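Long-range contact in arylamine n-acetyltransferase (PDB 1W5R), which probably transfers the acetyl group of acetyl-CoA to the amino group of arylamines: residues Gly134-Thr139 against Arg153-Arg158. The protein carries 1 engineered substitution. Numbering follows the deposited sequence.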
loop_
_atom_site.group_PDB
_atom_site.type_symbol
_atom_site.label_atom_id
_atom_site.label_comp_id
_atom_site.label_asym_id
_atom_site.label_seq_id
_atom_site.Cartn_x
_atom_site.Cartn_y
_atom_site.Cartn_z
ATOM N N GLY A 134 -2.125 19.085 -7.071
ATOM C CA GLY A 134 -1.414 17.961 -6.439
ATOM C C GLY A 134 -2.162 16.646 -6.599
ATOM O O GLY A 134 -2.776 16.391 -7.642
ATOM N N GLY A 135 -2.141 15.815 -5.562
ATOM C CA GLY A 135 -2.757 14.488 -5.648
ATOM C C GLY A 135 -4.241 14.464 -6.008
ATOM O O GLY A 135 -4.691 13.515 -6.654
ATOM N N GLN A 136 -4.988 15.491 -5.581
ATOM C CA GLN A 136 -6.424 15.576 -5.845
ATOM C C GLN A 136 -6.757 16.540 -6.993
ATOM O O GLN A 136 -7.894 16.993 -7.117
ATOM C CB GLN A 136 -7.188 15.948 -4.560
ATOM C CG GLN A 136 -8.696 15.652 -4.588
ATOM C CD GLN A 136 -9.020 14.196 -4.895
ATOM O OE1 GLN A 136 -9.658 13.878 -5.927
ATOM N NE2 GLN A 136 -8.583 13.314 -4.031
ATOM N N THR A 137 -5.770 16.838 -7.834
ATOM C CA THR A 137 -6.008 17.783 -8.937
ATOM C C THR A 137 -6.998 17.222 -9.956
ATOM O O THR A 137 -7.093 15.990 -10.146
ATOM C CB THR A 137 -4.697 18.157 -9.650
ATOM O OG1 THR A 137 -4.846 19.448 -10.267
ATOM C CG2 THR A 137 -4.275 17.100 -10.678
ATOM N N LEU A 138 -7.725 18.121 -10.613
ATOM C CA LEU A 138 -8.602 17.724 -11.723
ATOM C C LEU A 138 -7.843 16.983 -12.810
ATOM O O LEU A 138 -6.758 17.397 -13.208
ATOM C CB LEU A 138 -9.261 18.941 -12.357
ATOM C CG LEU A 138 -10.577 19.438 -11.760
ATOM C CD1 LEU A 138 -10.951 20.793 -12.329
ATOM C CD2 LEU A 138 -11.709 18.450 -12.025
ATOM N N THR A 139 -8.435 15.880 -13.280
ATOM C CA THR A 139 -7.811 15.050 -14.303
ATOM C C THR A 139 -8.522 15.148 -15.650
ATOM O O THR A 139 -8.164 14.445 -16.609
ATOM C CB THR A 139 -7.741 13.587 -13.848
ATOM O OG1 THR A 139 -9.070 13.081 -13.646
ATOM C CG2 THR A 139 -6.899 13.474 -12.546
ATOM N N ARG A 153 -12.065 11.869 -15.557
ATOM C CA ARG A 153 -11.346 10.597 -15.722
ATOM C C ARG A 153 -11.292 9.782 -14.428
ATOM O O ARG A 153 -11.018 8.580 -14.457
ATOM C CB ARG A 153 -9.913 10.800 -16.243
ATOM C CG ARG A 153 -9.783 11.429 -17.614
ATOM C CD ARG A 153 -8.364 11.300 -18.150
ATOM N NE ARG A 153 -7.352 11.863 -17.250
ATOM C CZ ARG A 153 -6.283 11.214 -16.787
ATOM N NH1 ARG A 153 -6.027 9.950 -17.115
ATOM N NH2 ARG A 153 -5.441 11.844 -15.983
ATOM N N HIS A 154 -11.540 10.443 -13.297
ATOM C CA HIS A 154 -11.501 9.808 -11.985
ATOM C C HIS A 154 -12.834 10.061 -11.282
ATOM O O HIS A 154 -13.856 9.545 -11.752
ATOM C CB HIS A 154 -10.265 10.272 -11.187
ATOM C CG HIS A 154 -8.973 9.965 -11.881
ATOM N ND1 HIS A 154 -8.093 8.996 -11.456
ATOM C CD2 HIS A 154 -8.453 10.469 -13.027
ATOM C CE1 HIS A 154 -7.064 8.945 -12.291
ATOM N NE2 HIS A 154 -7.261 9.830 -13.251
ATOM N N GLU A 155 -12.847 10.854 -10.209
ATOM C CA GLU A 155 -14.057 11.054 -9.390
ATOM C C GLU A 155 -14.919 12.159 -9.977
ATOM O O GLU A 155 -14.431 12.998 -10.737
ATOM C CB GLU A 155 -13.702 11.466 -7.944
ATOM C CG GLU A 155 -12.660 10.635 -7.258
ATOM C CD GLU A 155 -11.250 11.167 -7.464
ATOM O OE1 GLU A 155 -10.988 11.861 -8.469
ATOM O OE2 GLU A 155 -10.391 10.844 -6.631
ATOM N N PRO A 156 -16.210 12.181 -9.612
ATOM C CA PRO A 156 -17.021 13.351 -9.930
ATOM C C PRO A 156 -16.534 14.619 -9.208
ATOM O O PRO A 156 -16.081 14.552 -8.055
ATOM C CB PRO A 156 -18.414 12.977 -9.415
ATOM C CG PRO A 156 -18.382 11.517 -9.163
ATOM C CD PRO A 156 -16.979 11.103 -8.950
ATOM N N TYR A 157 -16.624 15.750 -9.898
ATOM C CA TYR A 157 -16.354 17.066 -9.297
ATOM C C TYR A 157 -17.567 17.965 -9.487
ATOM O O TYR A 157 -18.444 17.666 -10.301
ATOM C CB TYR A 157 -15.120 17.745 -9.918
ATOM C CG TYR A 157 -13.773 17.230 -9.444
ATOM C CD1 TYR A 157 -13.394 15.895 -9.629
ATOM C CD2 TYR A 157 -12.858 18.095 -8.833
ATOM C CE1 TYR A 157 -12.145 15.422 -9.203
ATOM C CE2 TYR A 157 -11.597 17.639 -8.421
ATOM C CZ TYR A 157 -11.259 16.306 -8.598
ATOM O OH TYR A 157 -10.026 15.847 -8.202
ATOM N N ARG A 158 -17.619 19.068 -8.745
ATOM C CA ARG A 158 -18.744 20.003 -8.848
ATOM C C ARG A 158 -18.312 21.433 -8.528
ATOM O O ARG A 158 -17.612 21.676 -7.525
ATOM C CB ARG A 158 -19.879 19.588 -7.903
ATOM C CG ARG A 158 -21.154 20.400 -8.082
ATOM C CD ARG A 158 -22.198 20.053 -7.044
ATOM N NE ARG A 158 -23.437 20.798 -7.268
ATOM C CZ ARG A 158 -24.269 21.195 -6.308
ATOM N NH1 ARG A 158 -24.023 20.920 -5.039
ATOM N NH2 ARG A 158 -25.357 21.881 -6.627
#
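Y157 meets L138 with a ring face and Q136 with its hydroxyl, and this is the tightly packed half of the contact. L138 CD2 lies 3.5 Å from the centroid of the Y157 ring and only 17° off the ring normal, which meets the criteria for a CH-pi contact over the face. The same methyl carbon comes 3.4 Å from Y157 CD2, so it sits on the CG–CD2 side of the ring. With CG anti to its own carbonyl carbon, Y157 carries its OH to the type I turn G134–T137, where it donates a hydrogen bond of 2.7 Å to Q136 O. The donor stands above the carbonyl plane, 50° out of it, and therefore misses the lone-pair directions.

On the looser side, R153 and H154 edge the contact toward solvent, while T139 is buried beneath them. The hydrogen bond here runs from R153 NE to T139 O at 2.8 Å. Its N-H...O angle of 164° is nearly straight, and the oxygen lies in the guanidinium plane. A bend at chi3 turns NE toward that carbonyl, and R153 NH2 also packs 3.6 Å from T139 CB. NH1 of R153 has a salt bridge to D218, which probably helps fix the guanidinium.

The loop between strands 127-129 and 142-143 is thus joined to the approach and start of strand 157-162, all in the eight-stranded antiparallel sheet. From strand 220-225 of the five-stranded antiparallel sheet, R221 bridges to both segments, pairing with E155 and binding the carbonyls of G135 and T137; helix 25-38 packs against T137, T139 and R153, and strand 165-172 against Q136 and Y157.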